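PDB 3KSX: nitrate transport protein from Xanthomonas axonopodis pv. citri, which probably binds alkanesulfonates in the periplasm for uptake by an ABC transporter, and is captured here with MOPS, itself a sulfonate. Local coordinates for residues Ser216-Arg219 / Tyr220-Trp224; Val264-Thr267 / Leu268-Pro272; Gln47-Leu50 / Leu51-Arg54; Gly154-Met157 / Arg158-Thr161. One frame throughout, in Å; residues are numbered along the deposited sequence.

Overall arrangement
Contacts 1 and 2 are partly buried, whereas contacts 3 and 4 lie at the surface. The two five-stranded mixed sheets mark the two lobes of a periplasmic binding protein: contact 1 begins on strand 212-217 of one, and contact 4 leads into strand 161-164 of the other. Contacts 1, 2 and 3 share a neighbour, helix 225-244, touched by Tyr220, Leu268 and Leu50. Contacts 3 and 4 are farthest apart, about 45 Å between centres. In contacts 1 and 2, helical backbone bonds are doubled by the hydroxyls of Thr222 and Thr267; surface contacts 3 and 4 add charged side chains, Arg49 with Glu52 and the carboxylate of Asp159.

Contact 1. Residues Ser216-Arg219 / Tyr220-Trp224; sequences SSRR and YATAW
Residues 216-224 carry the chain out of strand 212-217 into the short helix 218-223, with Ser217 as N-cap. The first backbone turn is closed by Ala221 N to Ser217 O (3.2 Å), the next by Thr222 N to Arg218 O and then Ala223 N to Arg219 O (3.0 Å). The cap itself is the hydroxyl of Ser217: OG accepts from Tyr220 N at 3.1 Å, with an angle of 157° at the hydrogen, and satisfies an amide of the first turn. Ser216, still in the strand, sends OG to the methyl of Ala221 (OG to CB 3.6 Å), while the same hydroxyl bonds to Asp81 O. With CG anti to the backbone N (chi1 -168°), Tyr220 swings its ring away from the cap, its OH bonded to Gln30 O; Phe227 and Val228 of helix 225-244 also pack on this side chain. Trp224 CD1 sits 3.8 Å above one face of the Tyr220 ring, toward the rim. Arg218, its chain bent at chi3, packs on Leu101 of strand 100-106 and pairs NE with Asp99 OD1 in a salt bridge. Its carbonyl is gripped twice by Thr222, whose chi1 of -64° turns OG1 back along the helix: N and OG1 reach Arg218 O from opposite faces of the carbonyl plane, OG1 at 2.8 Å. A water then joins the two side chains, accepting from Arg218 NH1 and donating to Thr222 OG1, 3.1 Å from each.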
loop_
_atom_site.group_PDB
_atom_site.type_symbol
_atom_site.label_atom_id
_atom_site.label_comp_id
_atom_site.label_asym_id
_atom_site.label_seq_id
_atom_site.Cartn_x
_atom_site.Cartn_y
_atom_site.Cartn_z
ATOM N N SER A 216 7.578 6.344 9.987
ATOM C CA SER A 216 8.127 7.665 10.283
ATOM C C SER A 216 9.625 7.523 10.413
ATOM O O SER A 216 10.180 6.393 10.669
ATOM C CB SER A 216 7.550 8.158 11.614
ATOM O OG SER A 216 8.027 9.460 11.972
ATOM N N SER A 217 10.290 8.672 10.279
ATOM C CA SER A 217 11.651 8.870 10.668
ATOM C C SER A 217 11.724 8.632 12.181
ATOM O O SER A 217 10.821 9.062 12.914
ATOM C CB SER A 217 12.013 10.354 10.326
ATOM O OG SER A 217 12.985 10.907 11.210
ATOM N N ARG A 218 12.699 7.877 12.661
ATOM C CA ARG A 218 12.883 7.731 14.118
ATOM C C ARG A 218 13.172 9.107 14.825
ATOM O O ARG A 218 12.578 9.419 15.897
ATOM C CB ARG A 218 13.999 6.737 14.414
ATOM C CG ARG A 218 14.356 6.692 15.922
ATOM C CD ARG A 218 15.454 5.688 16.226
ATOM N NE ARG A 218 15.093 4.311 15.867
ATOM C CZ ARG A 218 14.516 3.420 16.678
ATOM N NH1 ARG A 218 14.220 3.749 17.931
ATOM N NH2 ARG A 218 14.248 2.175 16.240
ATOM N N ARG A 219 14.014 9.954 14.214
ATOM C CA ARG A 219 14.212 11.309 14.780
ATOM C C ARG A 219 12.943 12.166 14.888
ATOM O O ARG A 219 12.708 12.819 15.883
ATOM C CB ARG A 219 15.254 12.045 13.974
ATOM C CG ARG A 219 16.629 11.466 14.240
ATOM C CD ARG A 219 17.705 12.095 13.312
ATOM N NE ARG A 219 19.057 11.951 13.883
ATOM C CZ ARG A 219 19.682 12.924 14.556
ATOM N NH1 ARG A 219 19.063 14.120 14.701
ATOM N NH2 ARG A 219 20.940 12.724 15.057
ATOM N N TYR A 220 12.103 12.145 13.857
ATOM C CA TYR A 220 10.944 13.035 13.856
ATOM C C TYR A 220 9.933 12.521 14.906
ATOM O O TYR A 220 9.346 13.320 15.583
ATOM C CB TYR A 220 10.321 13.091 12.459
ATOM C CG TYR A 220 9.282 14.190 12.205
ATOM C CD1 TYR A 220 9.661 15.469 11.780
ATOM C CD2 TYR A 220 7.918 13.913 12.363
ATOM C CE1 TYR A 220 8.701 16.456 11.512
ATOM C CE2 TYR A 220 6.948 14.885 12.059
ATOM C CZ TYR A 220 7.344 16.130 11.610
ATOM O OH TYR A 220 6.367 17.055 11.336
ATOM N N ALA A 221 9.713 11.197 14.977
ATOM C CA ALA A 221 8.715 10.631 15.878
ATOM C C ALA A 221 9.169 10.789 17.348
ATOM O O ALA A 221 8.362 11.040 18.259
ATOM C CB ALA A 221 8.446 9.128 15.514
ATOM N N THR A 222 10.472 10.683 17.567
ATOM C CA THR A 222 11.066 10.943 18.893
ATOM C C THR A 222 10.887 12.397 19.313
ATOM O O THR A 222 10.454 12.640 20.451
ATOM C CB THR A 222 12.516 10.528 18.869
ATOM O OG1 THR A 222 12.472 9.131 18.649
ATOM C CG2 THR A 222 13.215 10.764 20.227
ATOM N N ALA A 223 11.178 13.335 18.405
ATOM C CA ALA A 223 11.025 14.794 18.687
ATOM C C ALA A 223 9.590 15.273 18.861
ATOM O O ALA A 223 9.336 16.170 19.644
ATOM C CB ALA A 223 11.697 15.630 17.661
ATOM N N TRP A 224 8.671 14.642 18.156
ATOM C CA TRP A 224 7.308 15.184 17.969
ATOM C C TRP A 224 6.277 14.108 18.098
ATOM O O TRP A 224 5.378 14.011 17.250
ATOM C CB TRP A 224 7.207 15.782 16.567
ATOM C CG TRP A 224 8.258 16.843 16.261
ATOM C CD1 TRP A 224 9.308 16.756 15.336
ATOM C CD2 TRP A 224 8.402 18.127 16.886
ATOM N NE1 TRP A 224 10.042 17.904 15.352
ATOM C CE2 TRP A 224 9.520 18.755 16.300
ATOM C CE3 TRP A 224 7.681 18.807 17.870
ATOM C CZ2 TRP A 224 9.929 20.064 16.675
ATOM C CZ3 TRP A 224 8.083 20.111 18.245
ATOM C CH2 TRP A 224 9.176 20.720 17.644
HETATM O O HOH W 1 13.539 6.384 19.496
#

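Contact 2. Residues Val264-Thr267 / Leu268-Pro272; sequences VERT and LAHRP
Residues 264-272 form the end of helix 261-269 and the exit from it: Leu268 N to Val264 O and Ala269 N to Glu265 O (both 3.1 Å) are regular helical bonds, whereas His270 N divides itself between Arg266 O and Thr267 O in two weak ones. Val264 O also takes the hydroxyl of Thr267, OG1 at 2.8 Å, which a chi1 of 77° sets between backbone N and carbonyl carbon. Leu268 lays CG against that same oxygen at 3.4 Å, and its side chain reaches Ile250 and Leu242 of the neighbouring helices. Arg271 rests CG 3.5 Å from Thr267 O; its side chain comes within about 4 Å of the bound MOPS, and NH2 forms a long, weak ion pair with Asp239. The imidazole of His270 lies flat across the helix end, with Arg266 O 3.3 Å above the centre of one face. Arg266, its chain bent at chi2 and chi3, crosses the His270 side chain at about a right angle: CG is 3.8 Å from CE1, and the guanidinium stands almost perpendicular to the ring and carries NH1 over to the methyl of Ala269. One water lies at the edge of both flat groups, 2.8 Å from His270 NE2 and only weakly held by Arg266 NH1. With backbone bonding weak at His270 N, side chains reinforce this helix end: the Thr267 hydroxyl, and an imidazole fixed by Asp186 at ND1 and stacked on Tyr189.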
loop_
_atom_site.group_PDB
_atom_site.type_symbol
_atom_site.label_atom_id
_atom_site.label_comp_id
_atom_site.label_asym_id
_atom_site.label_seq_id
_atom_site.Cartn_x
_atom_site.Cartn_y
_atom_site.Cartn_z
ATOM N N VAL A 264 -14.380 4.691 -9.472
ATOM C CA VAL A 264 -14.217 5.095 -8.076
ATOM C C VAL A 264 -15.199 4.393 -7.132
ATOM O O VAL A 264 -14.859 3.909 -6.019
ATOM C CB VAL A 264 -14.354 6.643 -7.938
ATOM C CG1 VAL A 264 -14.147 7.033 -6.489
ATOM C CG2 VAL A 264 -13.350 7.303 -8.768
ATOM N N GLU A 265 -16.451 4.370 -7.554
ATOM C CA GLU A 265 -17.445 3.632 -6.858
ATOM C C GLU A 265 -17.085 2.162 -6.543
ATOM O O GLU A 265 -17.295 1.675 -5.437
ATOM C CB GLU A 265 -18.656 3.624 -7.782
ATOM C CG GLU A 265 -19.753 4.516 -7.338
ATOM C CD GLU A 265 -20.883 3.703 -6.778
ATOM O OE1 GLU A 265 -20.570 2.643 -6.173
ATOM O OE2 GLU A 265 -22.070 4.088 -6.980
ATOM N N ARG A 266 -16.625 1.442 -7.568
ATOM C CA ARG A 266 -16.163 0.050 -7.466
ATOM C C ARG A 266 -15.044 -0.042 -6.450
ATOM O O ARG A 266 -15.069 -0.925 -5.601
ATOM C CB ARG A 266 -15.718 -0.488 -8.859
ATOM C CG ARG A 266 -15.865 -2.016 -9.026
ATOM C CD ARG A 266 -17.319 -2.477 -9.417
ATOM N NE ARG A 266 -18.380 -1.671 -8.786
ATOM C CZ ARG A 266 -19.104 -2.008 -7.709
ATOM N NH1 ARG A 266 -18.930 -3.172 -7.077
ATOM N NH2 ARG A 266 -20.028 -1.153 -7.264
ATOM N N THR A 267 -14.106 0.914 -6.469
ATOM C CA THR A 267 -12.989 0.846 -5.508
ATOM C C THR A 267 -13.482 0.953 -4.035
ATOM O O THR A 267 -12.909 0.304 -3.124
ATOM C CB THR A 267 -11.830 1.819 -5.783
ATOM O OG1 THR A 267 -12.201 3.143 -5.370
ATOM C CG2 THR A 267 -11.329 1.834 -7.266
ATOM N N LEU A 268 -14.553 1.736 -3.799
ATOM C CA LEU A 268 -15.191 1.819 -2.442
ATOM C C LEU A 268 -15.972 0.583 -2.008
ATOM O O LEU A 268 -15.970 0.202 -0.810
ATOM C CB LEU A 268 -16.082 3.066 -2.299
ATOM C CG LEU A 268 -15.470 4.420 -2.700
ATOM C CD1 LEU A 268 -16.372 5.562 -2.214
ATOM C CD2 LEU A 268 -14.043 4.583 -2.182
ATOM N N ALA A 269 -16.593 -0.074 -2.986
ATOM C CA ALA A 269 -17.217 -1.377 -2.756
ATOM C C ALA A 269 -16.227 -2.429 -2.279
ATOM O O ALA A 269 -16.624 -3.354 -1.588
ATOM C CB ALA A 269 -17.911 -1.857 -3.982
ATOM N N HIS A 270 -14.947 -2.294 -2.658
ATOM C CA HIS A 270 -13.892 -3.255 -2.266
ATOM C C HIS A 270 -13.238 -3.042 -0.919
ATOM O O HIS A 270 -12.375 -3.844 -0.533
ATOM C CB HIS A 270 -12.742 -3.263 -3.275
ATOM C CG HIS A 270 -13.157 -3.626 -4.656
ATOM N ND1 HIS A 270 -12.558 -3.099 -5.777
ATOM C CD2 HIS A 270 -14.154 -4.428 -5.094
ATOM C CE1 HIS A 270 -13.137 -3.598 -6.852
ATOM N NE2 HIS A 270 -14.113 -4.403 -6.467
ATOM N N ARG A 271 -13.556 -1.938 -0.252
ATOM C CA ARG A 271 -12.871 -1.612 0.978
ATOM C C ARG A 271 -13.809 -1.621 2.151
ATOM O O ARG A 271 -14.720 -0.787 2.165
ATOM C CB ARG A 271 -12.331 -0.188 0.917
ATOM C CG ARG A 271 -11.217 0.035 -0.044
ATOM C CD ARG A 271 -10.898 1.499 -0.010
ATOM N NE ARG A 271 -10.550 1.919 1.338
ATOM C CZ ARG A 271 -9.319 1.823 1.823
ATOM N NH1 ARG A 271 -8.322 1.322 1.061
ATOM N NH2 ARG A 271 -9.081 2.218 3.064
ATOM N N PRO A 272 -13.555 -2.472 3.173
ATOM C CA PRO A 272 -14.289 -2.266 4.466
ATOM C C PRO A 272 -13.710 -1.002 5.090
ATOM O O PRO A 272 -12.667 -0.572 4.617
ATOM C CB PRO A 272 -13.895 -3.503 5.306
ATOM C CG PRO A 272 -12.546 -3.995 4.718
ATOM C CD PRO A 272 -12.475 -3.487 3.272
HETATM O O HOH W 2 -16.431 -5.497 -7.602
#

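Contact 3. Residues Gln47-Leu50 / Leu51-Arg54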
loop_
_atom_site.group_PDB
_atom_site.type_symbol
_atom_site.label_atom_id
_atom_site.label_comp_id
_atom_site.label_asym_id
_atom_site.label_seq_id
_atom_site.Cartn_x
_atom_site.Cartn_y
_atom_site.Cartn_z
ATOM N N GLN A 47 -7.022 16.931 -0.127
ATOM C CA GLN A 47 -7.837 17.910 -0.799
ATOM C C GLN A 47 -8.685 18.703 0.184
ATOM O O GLN A 47 -8.935 19.913 -0.056
ATOM C CB GLN A 47 -8.706 17.315 -1.920
ATOM C CG GLN A 47 -7.998 16.406 -2.939
ATOM C CD GLN A 47 -6.603 16.887 -3.394
ATOM O OE1 GLN A 47 -6.401 18.066 -3.712
ATOM N NE2 GLN A 47 -5.631 15.949 -3.430
ATOM N N HIS A 48 -9.086 18.060 1.276
ATOM C CA HIS A 48 -9.883 18.725 2.326
ATOM C C HIS A 48 -9.098 19.565 3.305
ATOM O O HIS A 48 -9.676 20.225 4.207
ATOM C CB HIS A 48 -10.701 17.698 3.097
ATOM C CG HIS A 48 -11.880 17.166 2.329
ATOM N ND1 HIS A 48 -12.994 16.635 2.949
ATOM C CD2 HIS A 48 -12.120 17.099 0.996
ATOM C CE1 HIS A 48 -13.863 16.245 2.030
ATOM N NE2 HIS A 48 -13.357 16.520 0.835
ATOM N N ARG A 49 -7.785 19.520 3.149
ATOM C CA ARG A 49 -6.842 20.238 4.006
ATOM C C ARG A 49 -7.032 19.957 5.489
ATOM O O ARG A 49 -6.969 20.862 6.275
ATOM C CB ARG A 49 -6.889 21.757 3.700
ATOM C CG ARG A 49 -6.947 22.056 2.198
ATOM C CD ARG A 49 -6.643 23.494 1.863
ATOM N NE ARG A 49 -5.329 23.945 2.374
ATOM C CZ ARG A 49 -4.140 23.758 1.794
ATOM N NH1 ARG A 49 -4.007 23.090 0.653
ATOM N NH2 ARG A 49 -3.076 24.272 2.390
ATOM N N LEU A 50 -7.217 18.690 5.856
ATOM C CA LEU A 50 -7.510 18.297 7.260
ATOM C C LEU A 50 -6.355 18.592 8.207
ATOM O O LEU A 50 -6.554 19.017 9.365
ATOM C CB LEU A 50 -7.850 16.803 7.345
ATOM C CG LEU A 50 -9.079 16.342 6.504
ATOM C CD1 LEU A 50 -9.456 14.897 6.804
ATOM C CD2 LEU A 50 -10.253 17.269 6.866
ATOM N N LEU A 51 -5.157 18.348 7.721
ATOM C CA LEU A 51 -3.963 18.497 8.551
ATOM C C LEU A 51 -3.719 19.984 8.723
ATOM O O LEU A 51 -3.381 20.415 9.811
ATOM C CB LEU A 51 -2.739 17.825 7.867
ATOM C CG LEU A 51 -2.783 16.291 7.875
ATOM C CD1 LEU A 51 -1.504 15.748 7.361
ATOM C CD2 LEU A 51 -3.069 15.725 9.271
ATOM N N GLU A 52 -3.876 20.737 7.634
ATOM C CA GLU A 52 -3.632 22.190 7.647
ATOM C C GLU A 52 -4.606 22.838 8.573
ATOM O O GLU A 52 -4.213 23.628 9.423
ATOM C CB GLU A 52 -3.745 22.800 6.265
ATOM C CG GLU A 52 -2.687 22.301 5.302
ATOM C CD GLU A 52 -3.050 20.973 4.595
ATOM O OE1 GLU A 52 -4.011 20.279 4.982
ATOM O OE2 GLU A 52 -2.363 20.629 3.629
ATOM N N GLN A 53 -5.851 22.423 8.520
ATOM C CA GLN A 53 -6.821 22.909 9.489
ATOM C C GLN A 53 -6.470 22.596 10.946
ATOM O O GLN A 53 -6.647 23.440 11.828
ATOM C CB GLN A 53 -8.184 22.290 9.220
ATOM C CG GLN A 53 -8.762 22.626 7.874
ATOM C CD GLN A 53 -10.193 22.176 7.834
ATOM O OE1 GLN A 53 -10.918 22.399 8.797
ATOM N NE2 GLN A 53 -10.586 21.474 6.782
ATOM N N ARG A 54 -5.947 21.399 11.206
ATOM C CA ARG A 54 -5.587 20.981 12.558
ATOM C C ARG A 54 -4.275 21.634 13.112
ATOM O O ARG A 54 -4.115 21.887 14.320
ATOM C CB ARG A 54 -5.484 19.440 12.575
ATOM C CG ARG A 54 -5.140 18.855 13.970
ATOM C CD ARG A 54 -6.297 18.046 14.541
ATOM N NE ARG A 54 -6.071 17.508 15.905
ATOM C CZ ARG A 54 -5.936 16.199 16.221
ATOM N NH1 ARG A 54 -5.955 15.258 15.270
ATOM N NH2 ARG A 54 -5.769 15.816 17.503
HETATM O O HOH W 3 -0.377 22.204 2.381
#
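Arg49 is the joint between two helices: with positive phi it closes helix 40-48 in a Schellman motif and serves as N-cap of helix 50-54. Backbone bonds build the second helix directly on this joint, Gln53 N to Arg49 O (3.0 Å) and Arg54 N to Leu50 O (3.1 Å). A side-chain bond reaches further back. Gln53, extended beyond CG, passes CG close over Arg49 O and gives NE2 to His48 O at 3.0 Å; the donor stands nearly along the C=O axis and the oxygen lies in the plane of the amide, so the His48 carbonyl, just before the joint, is tied to helix 50-54. Charge adds a looser link. Bent at chi2 (85°), Glu52 curls back across Arg49 at about a right angle, and its OE2 hangs over one face of the guanidinium. The resulting salt bridge is long, NH2 to OE2 3.9 Å, and rests on charge alone because no N-H points at the oxygen. The other carboxylate oxygen, OE1, rests on the backbone, 3.0 Å from Arg49 CA. Leu51 is buried on Ile60 and Trp62 of strand 59-65; Leu50 packs on Thr234 and Ala238 of helix 225-244. A water bridges the two charged groups, donating to Glu52 OE2 at 2.8 Å and accepting only weakly from Arg49 NH2.

Contact 4. Residues Gly154-Met157 / Arg158-Thr161; sequences GLSM and RDIT
The guanidinium of Arg158 is folded back over the hydroxyl of Ser156, two residues earlier: NH1 comes to 2.9 Å from OG, yet the angle is too poor for a hydrogen bond, because the serine approaches a face of the flat group. Chi1 of 52° at Arg158 places CG between backbone N and carbonyl carbon, and the extended chain beyond it runs back past Ser156. The hydroxyl does accept from Arg158 N, at 3.2 Å, and donates weakly to Asp159 OD2 (3.4 Å). Asp159 closes the turn in both directions. Its OD2 takes Ser156 N in a short, fairly straight bond (2.6 Å, 164°), met on the anti side of the carboxylate and tilted out of its plane, while Asp159 N bonds to Ser156 O (2.8 Å), coming from well above the carbonyl plane. Leu155 CD2 packs against Asp159 CB at 3.7 Å. Met157 and Ile160 lie side by side, CE and CD1 4.1 Å apart. Gly154 ends helix 141-152 in a Schellman motif; the short 3-10 turn then leads into strand 161-164, with Met157 packed on Leu147 of that helix and Phe136 of strand 133-136, and Ile160 on Leu150 and Ile134.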
loop_
_atom_site.group_PDB
_atom_site.type_symbol
_atom_site.label_atom_id
_atom_site.label_comp_id
_atom_site.label_asym_id
_atom_site.label_seq_id
_atom_site.Cartn_x
_atom_site.Cartn_y
_atom_site.Cartn_z
ATOM N N GLY A 154 0.963 -24.659 -4.883
ATOM C CA GLY A 154 2.253 -25.261 -4.976
ATOM C C GLY A 154 3.209 -24.589 -5.938
ATOM O O GLY A 154 4.096 -25.244 -6.489
ATOM N N LEU A 155 3.093 -23.262 -6.116
ATOM C CA LEU A 155 4.067 -22.570 -6.953
ATOM C C LEU A 155 4.919 -21.643 -6.100
ATOM O O LEU A 155 4.436 -21.136 -5.115
ATOM C CB LEU A 155 3.345 -21.741 -8.041
ATOM C CG LEU A 155 2.664 -22.572 -9.127
ATOM C CD1 LEU A 155 1.753 -21.685 -10.017
ATOM C CD2 LEU A 155 3.689 -23.270 -9.963
ATOM N N SER A 156 6.178 -21.449 -6.434
ATOM C CA SER A 156 6.892 -20.439 -5.673
ATOM C C SER A 156 7.254 -19.305 -6.604
ATOM O O SER A 156 7.013 -19.364 -7.823
ATOM C CB SER A 156 8.168 -21.002 -5.033
ATOM O OG SER A 156 9.047 -21.369 -6.074
ATOM N N MET A 157 7.931 -18.309 -6.030
ATOM C CA MET A 157 8.407 -17.205 -6.798
ATOM C C MET A 157 9.408 -17.700 -7.852
ATOM O O MET A 157 9.560 -17.076 -8.909
ATOM C CB MET A 157 9.034 -16.106 -5.902
ATOM C CG MET A 157 7.994 -15.501 -4.919
ATOM S SD MET A 157 6.636 -14.669 -5.758
ATOM C CE MET A 157 7.584 -13.591 -6.806
ATOM N N ARG A 158 10.078 -18.820 -7.624
ATOM C CA ARG A 158 10.995 -19.301 -8.665
ATOM C C ARG A 158 10.286 -20.042 -9.791
ATOM O O ARG A 158 10.953 -20.493 -10.710
ATOM C CB ARG A 158 12.177 -20.107 -8.105
ATOM C CG ARG A 158 11.841 -21.265 -7.167
ATOM C CD ARG A 158 13.007 -21.627 -6.109
ATOM N NE ARG A 158 12.428 -22.161 -4.863
ATOM C CZ ARG A 158 11.417 -23.043 -4.802
ATOM N NH1 ARG A 158 10.904 -23.578 -5.923
ATOM N NH2 ARG A 158 10.914 -23.410 -3.607
ATOM N N ASP A 159 8.961 -20.211 -9.699
ATOM C CA ASP A 159 8.227 -20.909 -10.769
ATOM C C ASP A 159 7.638 -19.941 -11.795
ATOM O O ASP A 159 6.971 -20.345 -12.764
ATOM C CB ASP A 159 7.105 -21.757 -10.181
ATOM C CG ASP A 159 7.604 -22.862 -9.298
ATOM O OD1 ASP A 159 8.581 -23.530 -9.680
ATOM O OD2 ASP A 159 7.033 -23.083 -8.200
ATOM N N ILE A 160 7.817 -18.647 -11.536
ATOM C CA ILE A 160 7.207 -17.591 -12.375
ATOM C C ILE A 160 8.347 -16.659 -12.742
ATOM O O ILE A 160 9.398 -16.701 -12.104
ATOM C CB ILE A 160 5.993 -16.880 -11.732
ATOM C CG1 ILE A 160 6.344 -16.141 -10.437
ATOM C CG2 ILE A 160 4.872 -17.883 -11.356
ATOM C CD1 ILE A 160 6.948 -14.802 -10.643
ATOM N N THR A 161 8.177 -15.832 -13.763
ATOM C CA THR A 161 9.172 -14.867 -14.096
ATOM C C THR A 161 8.754 -13.443 -13.706
ATOM O O THR A 161 7.833 -12.939 -14.320
ATOM C CB THR A 161 9.349 -14.906 -15.554
ATOM O OG1 THR A 161 9.950 -16.153 -15.848
ATOM C CG2 THR A 161 10.197 -13.810 -16.030
#